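PDB 5FYP: phosphoinositol-specific phospholipase C from Pseudomonas sp., which probably catalyses the calcium-dependent cleavage of phosphoinositide lipids, separating the phosphorylated inositol headgroup from diacylglycerol. Local coordinates for residues A[25-30]-A[48-53]; A[65-70]-A[78-83]; A[115-120]-A[187-192]; A[52-57]-A[120-125]. All coordinates share one frame; numbering follows the deposited sequence. Where two conformers were deposited one is given.

Interaction 1. Residues A[25-30]-A[48-53]; sequences CHNCYE and ELDFWD. With CA (calcium ion), chain I.
Asn-27 and Glu-48 bring their CA atoms within 5.3 Å, where a type I beta turn from Asn-27 to Glu-30 packs against strand 46-52. The Asn-27 N-H meets Glu-48 OE1 at 2.8 Å from above the carboxylate plane, while the disulfide between Cys-25 and Cys-28 packs its sulfurs beside Glu-48 N. Glu-48 CG lies anti to the backbone N (chi1 -178°) and the chain continues extended, with OE2 on the calcium at 2.4 Å. Asp-50 OD1 binds the same ion at 2.3 Å, and the Asn-27 side chain also ligates it. A site at the C-terminal ends of the strands is consistent with a TIM-barrel active site, and Asp-119 and two waters complete the calcium's ligands. The other Asp-50 oxygen, OD2, accepts from Tyr-29 OH at 2.6 Å, ring and carboxylate planes standing 58° apart; a metal-bound water also donates to it. A phenylalanine in place of Tyr-29 would probably leave Asp-50 OD2 with the water but without its phenol donor, loosening the hold on that side of the carboxylate. Nearer the backbone, Glu-48 O lies at the ring edge, 3.4 Å from Tyr-29 CD2, and Tyr-29 CB rests on Leu-49 CD2 at 3.7 Å.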
# COMPACT_ATOMS: atom_id res chain seq x y z
N CYS A 25 -5.50 6.20 5.60
CA CYS A 25 -6.84 6.49 5.13
C CYS A 25 -7.53 5.20 4.68
O CYS A 25 -6.89 4.22 4.46
CB CYS A 25 -6.83 7.50 3.99
SG CYS A 25 -6.68 6.79 2.36
N HIS A 26 -8.84 5.27 4.53
CA HIS A 26 -9.60 4.24 3.85
C HIS A 26 -10.35 4.92 2.69
O HIS A 26 -11.23 5.76 2.93
CB HIS A 26 -10.56 3.54 4.80
CG HIS A 26 -11.22 2.32 4.22
ND1 HIS A 26 -11.96 1.48 5.00
CD2 HIS A 26 -11.23 1.79 2.98
CE1 HIS A 26 -12.43 0.50 4.25
NE2 HIS A 26 -12.01 0.67 3.03
N ASN A 27 -9.97 4.60 1.46
CA ASN A 27 -10.66 5.14 0.28
C ASN A 27 -10.65 6.66 0.22
O ASN A 27 -11.61 7.29 -0.25
CB ASN A 27 -12.07 4.61 0.15
CG ASN A 27 -12.12 3.15 -0.25
OD1 ASN A 27 -11.11 2.49 -0.48
ND2 ASN A 27 -13.28 2.64 -0.22
N CYS A 28 -9.53 7.29 0.62
CA CYS A 28 -9.50 8.75 0.68
C CYS A 28 -9.45 9.50 -0.63
O CYS A 28 -9.43 10.73 -0.62
CB CYS A 28 -8.39 9.25 1.57
SG CYS A 28 -6.75 8.67 1.16
N TYR A 29 -9.45 8.77 -1.74
CA TYR A 29 -9.70 9.36 -3.05
C TYR A 29 -11.16 9.78 -3.26
O TYR A 29 -11.47 10.51 -4.20
CB TYR A 29 -9.31 8.33 -4.15
CG TYR A 29 -10.25 7.16 -4.21
CD1 TYR A 29 -11.44 7.24 -4.91
CD2 TYR A 29 -10.03 6.00 -3.47
CE1 TYR A 29 -12.36 6.21 -4.88
CE2 TYR A 29 -10.94 4.98 -3.44
CZ TYR A 29 -12.12 5.10 -4.15
OH TYR A 29 -13.08 4.11 -4.09
N GLU A 30 -12.07 9.31 -2.43
CA GLU A 30 -13.46 9.69 -2.55
C GLU A 30 -13.68 11.11 -2.03
O GLU A 30 -13.16 11.51 -0.99
CB GLU A 30 -14.40 8.73 -1.82
CG GLU A 30 -14.37 7.31 -2.34
CD GLU A 30 -15.45 6.46 -1.74
OE1 GLU A 30 -16.63 6.84 -1.89
OE2 GLU A 30 -15.14 5.43 -1.11
N GLU A 48 -4.87 5.63 -0.30
CA GLU A 48 -5.52 4.51 -0.99
C GLU A 48 -6.19 5.01 -2.26
O GLU A 48 -6.83 6.05 -2.26
CB GLU A 48 -6.55 3.81 -0.10
CG GLU A 48 -7.22 2.61 -0.75
CD GLU A 48 -8.04 1.78 0.21
OE1 GLU A 48 -8.35 2.26 1.32
OE2 GLU A 48 -8.40 0.62 -0.17
N LEU A 49 -6.07 4.20 -3.31
CA LEU A 49 -6.72 4.41 -4.59
C LEU A 49 -7.38 3.12 -5.02
O LEU A 49 -6.71 2.10 -5.11
CB LEU A 49 -5.71 4.85 -5.67
CG LEU A 49 -5.11 6.23 -5.46
CD1 LEU A 49 -3.82 6.42 -6.20
CD2 LEU A 49 -6.13 7.31 -5.83
N ASP A 50 -8.68 3.18 -5.38
CA ASP A 50 -9.36 2.05 -6.01
C ASP A 50 -9.31 2.25 -7.51
O ASP A 50 -9.73 3.32 -8.00
CB ASP A 50 -10.83 1.98 -5.58
CG ASP A 50 -11.04 1.59 -4.12
OD1 ASP A 50 -10.09 1.19 -3.45
OD2 ASP A 50 -12.21 1.69 -3.66
N PHE A 51 -8.83 1.24 -8.25
CA PHE A 51 -8.61 1.47 -9.68
C PHE A 51 -9.22 0.38 -10.54
O PHE A 51 -9.17 -0.81 -10.24
CB PHE A 51 -7.13 1.74 -9.99
CG PHE A 51 -6.21 0.54 -9.89
CD1 PHE A 51 -5.69 0.09 -8.68
CD2 PHE A 51 -5.79 -0.10 -11.05
CE1 PHE A 51 -4.81 -0.97 -8.63
CE2 PHE A 51 -4.88 -1.14 -11.01
CZ PHE A 51 -4.40 -1.59 -9.80
N TRP A 52 -9.81 0.86 -11.63
CA TRP A 52 -10.64 0.07 -12.56
C TRP A 52 -10.03 0.11 -13.93
O TRP A 52 -9.51 1.15 -14.38
CB TRP A 52 -12.06 0.66 -12.60
CG TRP A 52 -12.80 0.58 -11.30
CD1 TRP A 52 -12.66 1.37 -10.21
CD2 TRP A 52 -13.77 -0.41 -10.93
NE1 TRP A 52 -13.47 0.93 -9.19
CE2 TRP A 52 -14.17 -0.15 -9.61
CE3 TRP A 52 -14.33 -1.49 -11.60
CZ2 TRP A 52 -15.09 -0.95 -8.94
CZ3 TRP A 52 -15.25 -2.29 -10.93
CH2 TRP A 52 -15.61 -2.01 -9.61
N ASP A 53 -10.12 -1.01 -14.64
CA ASP A 53 -9.69 -1.05 -16.03
C ASP A 53 -10.67 -0.33 -16.96
O ASP A 53 -10.29 0.30 -17.94
CB ASP A 53 -9.57 -2.50 -16.49
CG ASP A 53 -8.31 -3.17 -15.99
OD1 ASP A 53 -8.01 -3.09 -14.78
OD2 ASP A 53 -7.56 -3.72 -16.84
CA CA I . -10.47 0.33 -1.33
O HOH W 1 -11.33 -0.79 0.61
O HOH W 2 -12.78 -0.21 -1.81

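Interaction 2. Residues A[65-70]-A[78-83]; sequences HWFVRH and SGNDNN
Val-68 is held by its neighbours in 78-83 through both its backbone N and its carbonyl O, a worked example of an irregular chain satisfying the edge of a short strand. Its O is gripped twice, by Asp-81 N at 3.0 Å and by Asn-82 ND2, also at 3.0 Å; the second donor is tilted 32° from the carbonyl plane. Its N-H goes to Asn-80 OD1 at 3.0 Å, a side-chain amide doing what a strand's carbonyl would do. Packing is close here: the same OD1 lies at the edge of the Phe-67 ring, 3.5 Å from CD2. Arg-69, extended from CG to NE, carries NH1 onto a lone pair of Gly-79 O at 2.9 Å, with the acceptor in the guanidinium plane. Toward solvent the contact thins out. Asp-81 offers little more than CB, 3.9 Å from Arg-69 CB, and two waters take part instead: one accepts from Asn-80 ND2, the other joins His-70 N to Asp-81 O. Asn-82 ND2 also bonds to Asn-92 O. Strand 67-68 runs antiparallel to 46-52 at the margin of its sheet, and Val-68 packs on Leu-49 of that strand and on Leu-94 and Cys-97 of helix 94-107.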
# COMPACT_ATOMS: atom_id res chain seq x y z
N HIS A 65 -3.75 2.89 -19.07
CA HIS A 65 -4.63 3.81 -18.34
C HIS A 65 -5.56 3.04 -17.45
O HIS A 65 -6.02 1.98 -17.83
CB HIS A 65 -5.47 4.54 -19.41
CG HIS A 65 -6.65 5.32 -18.88
ND1 HIS A 65 -7.88 4.78 -18.57
CD2 HIS A 65 -6.75 6.65 -18.64
CE1 HIS A 65 -8.68 5.74 -18.11
NE2 HIS A 65 -8.02 6.89 -18.19
N TRP A 66 -5.84 3.60 -16.28
CA TRP A 66 -6.87 3.05 -15.39
C TRP A 66 -7.68 4.21 -14.81
O TRP A 66 -7.16 5.32 -14.68
CB TRP A 66 -6.27 2.22 -14.24
CG TRP A 66 -5.63 0.90 -14.67
CD1 TRP A 66 -6.21 -0.33 -14.56
CD2 TRP A 66 -4.31 0.68 -15.20
NE1 TRP A 66 -5.34 -1.29 -14.98
CE2 TRP A 66 -4.17 -0.71 -15.38
CE3 TRP A 66 -3.25 1.52 -15.56
CZ2 TRP A 66 -3.01 -1.26 -15.89
CZ3 TRP A 66 -2.09 0.95 -16.07
CH2 TRP A 66 -1.99 -0.41 -16.24
N PHE A 67 -8.92 3.92 -14.42
CA PHE A 67 -9.83 4.88 -13.80
C PHE A 67 -9.74 4.76 -12.28
O PHE A 67 -9.39 3.68 -11.77
CB PHE A 67 -11.26 4.59 -14.19
CG PHE A 67 -11.55 4.73 -15.65
CD1 PHE A 67 -11.38 3.65 -16.51
CD2 PHE A 67 -12.04 5.92 -16.18
CE1 PHE A 67 -11.68 3.76 -17.86
CE2 PHE A 67 -12.33 6.04 -17.52
CZ PHE A 67 -12.17 4.97 -18.36
N VAL A 68 -10.13 5.81 -11.57
CA VAL A 68 -10.22 5.77 -10.10
C VAL A 68 -11.63 6.17 -9.70
O VAL A 68 -12.07 7.30 -9.96
CB VAL A 68 -9.16 6.64 -9.43
CG1 VAL A 68 -9.42 6.80 -7.94
CG2 VAL A 68 -7.77 6.08 -9.67
N ARG A 69 -12.30 5.24 -9.02
CA ARG A 69 -13.67 5.43 -8.50
C ARG A 69 -13.97 4.29 -7.55
O ARG A 69 -13.26 3.27 -7.55
CB ARG A 69 -14.70 5.44 -9.62
CG ARG A 69 -14.84 4.11 -10.34
CD ARG A 69 -15.96 4.16 -11.37
NE ARG A 69 -16.12 2.88 -12.06
CZ ARG A 69 -15.36 2.47 -13.06
NH1 ARG A 69 -14.46 3.27 -13.60
NH2 ARG A 69 -15.51 1.21 -13.53
N HIS A 70 -15.06 4.42 -6.81
CA HIS A 70 -15.45 3.39 -5.88
C HIS A 70 -16.31 2.29 -6.51
O HIS A 70 -16.03 1.10 -6.33
CB HIS A 70 -16.18 4.00 -4.69
CG HIS A 70 -16.48 3.02 -3.59
ND1 HIS A 70 -17.74 2.66 -3.24
CD2 HIS A 70 -15.66 2.28 -2.82
CE1 HIS A 70 -17.71 1.79 -2.25
NE2 HIS A 70 -16.46 1.53 -1.98
N SER A 78 -19.75 6.36 -12.86
CA SER A 78 -18.77 5.66 -13.71
C SER A 78 -17.53 6.53 -13.99
O SER A 78 -17.44 7.70 -13.61
CB SER A 78 -19.39 5.21 -15.06
OG SER A 78 -19.68 6.35 -15.90
N GLY A 79 -16.55 5.95 -14.67
CA GLY A 79 -15.42 6.74 -15.12
C GLY A 79 -14.55 7.05 -13.94
O GLY A 79 -14.19 6.14 -13.21
N ASN A 80 -14.21 8.33 -13.80
CA ASN A 80 -13.45 8.79 -12.67
C ASN A 80 -14.38 9.51 -11.73
O ASN A 80 -15.16 10.38 -12.14
CB ASN A 80 -12.33 9.71 -13.09
CG ASN A 80 -11.33 9.01 -13.96
OD1 ASN A 80 -10.81 7.93 -13.59
ND2 ASN A 80 -11.01 9.60 -15.13
N ASP A 81 -14.33 9.13 -10.46
CA ASP A 81 -15.15 9.76 -9.41
C ASP A 81 -14.26 9.85 -8.19
O ASP A 81 -14.12 8.88 -7.43
CB ASP A 81 -16.41 8.97 -9.18
CG ASP A 81 -17.34 9.61 -8.19
OD1 ASP A 81 -16.96 10.59 -7.54
OD2 ASP A 81 -18.47 9.09 -8.08
N ASN A 82 -13.54 10.96 -8.07
CA ASN A 82 -12.49 11.08 -7.07
C ASN A 82 -12.11 12.55 -6.91
O ASN A 82 -12.56 13.41 -7.66
CB ASN A 82 -11.27 10.21 -7.45
CG ASN A 82 -10.59 10.70 -8.70
OD1 ASN A 82 -10.08 11.82 -8.75
ND2 ASN A 82 -10.59 9.87 -9.74
N ASN A 83 -11.24 12.78 -5.93
CA ASN A 83 -10.79 14.12 -5.53
C ASN A 83 -9.38 14.45 -6.02
O ASN A 83 -8.76 15.38 -5.52
CB ASN A 83 -10.91 14.27 -4.02
CG ASN A 83 -10.10 13.23 -3.29
OD1 ASN A 83 -9.20 12.62 -3.87
ND2 ASN A 83 -10.37 13.06 -2.01
O HOH W 3 -9.72 8.79 -17.63
O HOH W 4 -15.88 7.10 -6.30

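Interaction 3. Residues A[115-120]-A[187-192]; sequences TLILDK and VLNHSE. With CA (calcium ion), chain I.
Leu-118 and Val-187 sit on adjacent parallel strands whose short axes diverge by 28°, and their backbones alternate in donating. Leu-118 N bonds to Val-187 O at 2.7 Å, and Asn-189 N returns a nearly straight bond (174°) to Leu-118 O at 2.9 Å. Val-187 N to Leu-116 O and Lys-120 N to Asn-189 O extend the pattern at both ends, as expected of consecutive strands in the TIM-barrel family. Apolar contacts follow the sheet's two faces. On one, Ile-117 and Val-187 lie side by side, CD1 of the isoleucine 3.8 Å from CB of the valine, and Thr-115 CG2 touches Val-187 CG2 at 3.7 Å. On the other, Leu-188 CD1 reaches Lys-120 CB at 4.0 Å. Polar contacts gather at the C-terminal ends of the strands. Asp-119, on the face of Ile-117, binds the calcium through OD2 at 2.4 Å, and that oxygen also accepts from Lys-121 NZ. His-190 CG is anti to the backbone N (chi1 -169°), and its ring brings CD2 to Lys-120 O at 3.1 Å, while ND1 accepts Glu-192 N in the ring plane. A water lying over the ring centre donates to Lys-120 O and accepts from Ser-191 N. An alanine at His-190 would probably leave Glu-192 N without its imidazole acceptor and open a gap beside Lys-120 O. Strand 46-52 flanks 114-120 on its other edge; helix 193-203 packs on Leu-188 and His-190, and strand 238-242 meets Val-187 and Asn-189 on the opposite face.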
# COMPACT_ATOMS: atom_id res chain seq x y z
N THR A 115 3.13 5.52 1.70
CA THR A 115 2.65 4.22 1.27
C THR A 115 1.30 4.42 0.57
O THR A 115 0.39 5.04 1.12
CB THR A 115 2.51 3.25 2.45
OG1 THR A 115 3.78 3.08 3.07
CG2 THR A 115 2.05 1.87 2.01
N LEU A 116 1.19 3.90 -0.65
CA LEU A 116 -0.04 3.99 -1.45
C LEU A 116 -0.61 2.61 -1.66
O LEU A 116 0.01 1.76 -2.29
CB LEU A 116 0.20 4.60 -2.81
CG LEU A 116 0.77 5.96 -2.92
CD1 LEU A 116 0.78 6.40 -4.39
CD2 LEU A 116 -0.02 6.96 -2.10
N ILE A 117 -1.80 2.41 -1.12
CA ILE A 117 -2.54 1.16 -1.29
C ILE A 117 -3.33 1.28 -2.59
O ILE A 117 -4.19 2.13 -2.75
CB ILE A 117 -3.52 0.94 -0.10
CG1 ILE A 117 -2.78 1.04 1.27
CG2 ILE A 117 -4.32 -0.35 -0.26
CD1 ILE A 117 -1.63 0.09 1.49
N LEU A 118 -2.98 0.42 -3.55
CA LEU A 118 -3.59 0.38 -4.87
C LEU A 118 -4.53 -0.82 -4.89
O LEU A 118 -4.08 -1.96 -5.03
CB LEU A 118 -2.51 0.33 -5.94
CG LEU A 118 -1.47 1.46 -5.84
CD1 LEU A 118 -0.39 1.26 -6.89
CD2 LEU A 118 -2.09 2.83 -5.96
N ASP A 119 -5.81 -0.54 -4.70
CA ASP A 119 -6.84 -1.56 -4.53
C ASP A 119 -7.48 -1.81 -5.90
O ASP A 119 -8.27 -1.03 -6.41
CB ASP A 119 -7.85 -1.10 -3.50
CG ASP A 119 -8.83 -2.16 -3.06
OD1 ASP A 119 -8.63 -3.34 -3.44
OD2 ASP A 119 -9.79 -1.79 -2.30
N LYS A 120 -7.00 -2.89 -6.55
CA LYS A 120 -7.37 -3.22 -7.90
C LYS A 120 -8.76 -3.85 -7.92
O LYS A 120 -9.02 -4.77 -7.17
CB LYS A 120 -6.36 -4.19 -8.49
CG LYS A 120 -6.54 -4.39 -9.99
CD LYS A 120 -5.49 -5.28 -10.62
CE LYS A 120 -5.28 -5.09 -12.08
NZ LYS A 120 -6.49 -4.84 -12.89
N VAL A 187 1.53 -0.64 -2.93
CA VAL A 187 1.02 -1.91 -2.41
C VAL A 187 -0.17 -2.31 -3.25
O VAL A 187 -1.06 -1.50 -3.49
CB VAL A 187 0.59 -1.73 -0.95
CG1 VAL A 187 0.14 -3.08 -0.37
CG2 VAL A 187 1.72 -1.12 -0.11
N LEU A 188 -0.22 -3.56 -3.69
CA LEU A 188 -1.35 -4.08 -4.47
C LEU A 188 -2.30 -4.86 -3.56
O LEU A 188 -1.88 -5.76 -2.82
CB LEU A 188 -0.83 -4.99 -5.57
CG LEU A 188 -1.88 -5.51 -6.55
CD1 LEU A 188 -2.50 -4.36 -7.35
CD2 LEU A 188 -1.27 -6.54 -7.47
N ASN A 189 -3.58 -4.50 -3.63
CA ASN A 189 -4.66 -5.28 -3.03
C ASN A 189 -5.63 -5.70 -4.14
O ASN A 189 -5.71 -5.05 -5.19
CB ASN A 189 -5.42 -4.51 -1.94
CG ASN A 189 -4.64 -4.18 -0.69
OD1 ASN A 189 -3.51 -4.67 -0.41
ND2 ASN A 189 -5.23 -3.40 0.11
N HIS A 190 -6.42 -6.72 -3.84
CA HIS A 190 -7.53 -7.17 -4.69
C HIS A 190 -8.39 -8.08 -3.82
O HIS A 190 -7.89 -8.65 -2.86
CB HIS A 190 -6.98 -7.92 -5.94
CG HIS A 190 -8.00 -8.20 -7.01
ND1 HIS A 190 -8.92 -9.21 -6.92
CD2 HIS A 190 -8.23 -7.57 -8.19
CE1 HIS A 190 -9.69 -9.18 -7.98
NE2 HIS A 190 -9.30 -8.19 -8.76
N SER A 191 -9.65 -8.24 -4.15
CA SER A 191 -10.47 -9.20 -3.40
C SER A 191 -9.98 -10.64 -3.55
O SER A 191 -10.21 -11.46 -2.66
CB SER A 191 -11.93 -9.09 -3.81
OG SER A 191 -12.15 -9.57 -5.11
N GLU A 192 -9.33 -10.93 -4.66
CA GLU A 192 -8.86 -12.29 -5.00
C GLU A 192 -7.34 -12.33 -5.01
O GLU A 192 -6.70 -11.67 -5.84
CB GLU A 192 -9.36 -12.69 -6.38
CG GLU A 192 -10.85 -12.70 -6.52
CD GLU A 192 -11.29 -12.80 -7.96
OE1 GLU A 192 -10.62 -13.44 -8.76
OE2 GLU A 192 -12.35 -12.28 -8.29
CA CA I . -10.47 0.33 -1.33
O HOH W 5 -10.89 -6.43 -6.02
O HOH W 1 -11.33 -0.79 0.61
O HOH W 2 -12.78 -0.21 -1.81

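Interaction 4. Residues A[52-57]-A[120-125]; sequences WDQRDA and KKQGWS
Gln-122 OE1 is gripped by two successive backbone N-H groups, Gln-54 N at 2.9 Å (151°) and Asp-53 N at 2.8 Å, the latter a weak, bent bond. The amide thereby ties together the loops leaving neighbouring parallel strands 46-52 and 114-120 at the C-terminal ends of what is probably a TIM-barrel sheet. Gln-122 holds its chain extended beyond CG, and its CD lies at the edge of the Trp-52 ring, 3.5 Å from CE3. Lys-121 takes the face: its CB sits 3.4 Å from the centroid of the six-membered ring of Trp-52, a CH-pi contact nearly on the ring normal. A bend at chi2 (-65°) turns its chain off the indole toward the calcium site, while Trp-52 NE1 is taken by Arg-69 O. The Lys-120 ammonium forms a salt bridge with Asp-53, NZ to OD1 at 3.0 Å with a weak hydrogen bond, and also donates to Gln-122 O and Gly-123 O from above both carbonyl planes. Its CE lies against a face of Trp-124. Asp-53 OD2 forms a salt bridge with Arg-131, and two cations would probably favour the charged carboxylate. One water donates to Asp-53 OD1 at 2.7 Å and accepts from Gln-122 N.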
# COMPACT_ATOMS: atom_id res chain seq x y z
N TRP A 52 -9.81 0.86 -11.63
CA TRP A 52 -10.64 0.07 -12.56
C TRP A 52 -10.03 0.11 -13.93
O TRP A 52 -9.51 1.15 -14.38
CB TRP A 52 -12.06 0.66 -12.60
CG TRP A 52 -12.80 0.58 -11.30
CD1 TRP A 52 -12.66 1.37 -10.21
CD2 TRP A 52 -13.77 -0.41 -10.93
NE1 TRP A 52 -13.47 0.93 -9.19
CE2 TRP A 52 -14.17 -0.15 -9.61
CE3 TRP A 52 -14.33 -1.49 -11.60
CZ2 TRP A 52 -15.09 -0.95 -8.94
CZ3 TRP A 52 -15.25 -2.29 -10.93
CH2 TRP A 52 -15.61 -2.01 -9.61
N ASP A 53 -10.12 -1.01 -14.64
CA ASP A 53 -9.69 -1.05 -16.03
C ASP A 53 -10.67 -0.33 -16.96
O ASP A 53 -10.29 0.30 -17.94
CB ASP A 53 -9.57 -2.50 -16.49
CG ASP A 53 -8.31 -3.17 -15.99
OD1 ASP A 53 -8.01 -3.09 -14.78
OD2 ASP A 53 -7.56 -3.72 -16.84
N GLN A 54 -11.96 -0.48 -16.67
CA GLN A 54 -13.03 -0.04 -17.57
C GLN A 54 -13.75 1.19 -16.99
O GLN A 54 -13.68 1.45 -15.79
CB GLN A 54 -14.05 -1.17 -17.77
CG GLN A 54 -13.53 -2.50 -18.22
CD GLN A 54 -13.03 -2.46 -19.62
OE1 GLN A 54 -13.38 -1.58 -20.40
NE2 GLN A 54 -12.16 -3.39 -19.93
N ARG A 55 -14.45 1.93 -17.84
CA ARG A 55 -15.23 3.10 -17.43
C ARG A 55 -16.43 2.68 -16.61
O ARG A 55 -16.84 3.37 -15.68
CB ARG A 55 -15.67 3.88 -18.68
CG ARG A 55 -16.45 5.17 -18.38
CD ARG A 55 -16.78 5.94 -19.66
NE ARG A 55 -15.56 6.53 -20.22
CZ ARG A 55 -14.87 7.58 -19.72
NH1 ARG A 55 -15.25 8.24 -18.61
NH2 ARG A 55 -13.76 7.99 -20.36
N ASP A 56 -17.01 1.55 -16.97
CA ASP A 56 -17.99 0.86 -16.16
C ASP A 56 -17.49 -0.56 -15.93
O ASP A 56 -16.32 -0.74 -15.84
CB ASP A 56 -19.41 0.98 -16.74
CG ASP A 56 -19.57 0.41 -18.14
OD1 ASP A 56 -18.68 -0.35 -18.60
OD2 ASP A 56 -20.58 0.76 -18.77
N ALA A 57 -18.37 -1.54 -15.77
CA ALA A 57 -17.94 -2.91 -15.53
C ALA A 57 -17.47 -3.64 -16.77
O ALA A 57 -16.81 -4.66 -16.65
CB ALA A 57 -19.08 -3.69 -14.87
N LYS A 120 -7.00 -2.89 -6.55
CA LYS A 120 -7.37 -3.22 -7.90
C LYS A 120 -8.76 -3.85 -7.92
O LYS A 120 -9.02 -4.77 -7.17
CB LYS A 120 -6.36 -4.19 -8.49
CG LYS A 120 -6.54 -4.39 -9.99
CD LYS A 120 -5.49 -5.28 -10.62
CE LYS A 120 -5.28 -5.09 -12.08
NZ LYS A 120 -6.49 -4.84 -12.89
N LYS A 121 -9.63 -3.38 -8.82
CA LYS A 121 -11.04 -3.78 -8.81
C LYS A 121 -11.47 -4.72 -9.93
O LYS A 121 -12.53 -5.32 -9.83
CB LYS A 121 -11.93 -2.53 -8.78
CG LYS A 121 -11.75 -1.72 -7.51
CD LYS A 121 -12.20 -2.44 -6.25
CE LYS A 121 -11.93 -1.65 -5.00
NZ LYS A 121 -12.34 -2.39 -3.78
N GLN A 122 -10.64 -4.89 -10.96
CA GLN A 122 -10.92 -5.81 -12.07
C GLN A 122 -9.66 -6.67 -12.29
O GLN A 122 -8.66 -6.52 -11.61
CB GLN A 122 -11.33 -5.04 -13.32
CG GLN A 122 -12.66 -4.34 -13.11
CD GLN A 122 -13.12 -3.50 -14.26
OE1 GLN A 122 -12.44 -2.58 -14.68
NE2 GLN A 122 -14.34 -3.76 -14.70
N GLY A 123 -9.75 -7.60 -13.23
CA GLY A 123 -8.61 -8.46 -13.54
C GLY A 123 -7.55 -7.80 -14.39
O GLY A 123 -7.72 -6.65 -14.82
N TRP A 124 -6.45 -8.51 -14.62
CA TRP A 124 -5.41 -8.03 -15.51
C TRP A 124 -5.87 -8.21 -16.96
O TRP A 124 -6.56 -9.18 -17.28
CB TRP A 124 -4.11 -8.82 -15.30
CG TRP A 124 -3.55 -8.59 -13.95
CD1 TRP A 124 -3.50 -9.46 -12.91
CD2 TRP A 124 -2.92 -7.40 -13.50
NE1 TRP A 124 -2.93 -8.86 -11.81
CE2 TRP A 124 -2.58 -7.58 -12.16
CE3 TRP A 124 -2.65 -6.17 -14.10
CZ2 TRP A 124 -1.96 -6.57 -11.41
CZ3 TRP A 124 -2.04 -5.19 -13.36
CH2 TRP A 124 -1.70 -5.38 -12.03
N SER A 125 -5.44 -7.32 -17.85
CA SER A 125 -5.65 -7.58 -19.29
C SER A 125 -4.53 -8.42 -19.86
O SER A 125 -3.51 -8.64 -19.24
CB SER A 125 -5.72 -6.28 -20.08
OG SER A 125 -4.45 -5.77 -20.48
O HOH W 6 -8.57 -2.91 -12.17
O HOH W 7 -5.30 -4.24 -15.43

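Interactions 1 and 3 are buried and meet at one calcium, to which 25-30 and 48-53 bring three protein ligands and 115-120 a fourth. Both use the same sheet, strands 46-52 and 114-120 being neighbours, but interaction 3 is regular parallel pairing whereas interaction 1 sets a turn and carboxylates around a metal. Interactions 2 and 4 sit farther from the centre, mostly in loops, where side-chain amides and waters replace strand pairing; 2 is still largely buried, 4 only partly. They join directly: Arg-55 O accepts Gly-79 N, and Arg-69 makes a cation-pi contact with Trp-52. Trp-52 and Asp-53 are shared by interactions 1 and 4, and Lys-120 by 3 and 4.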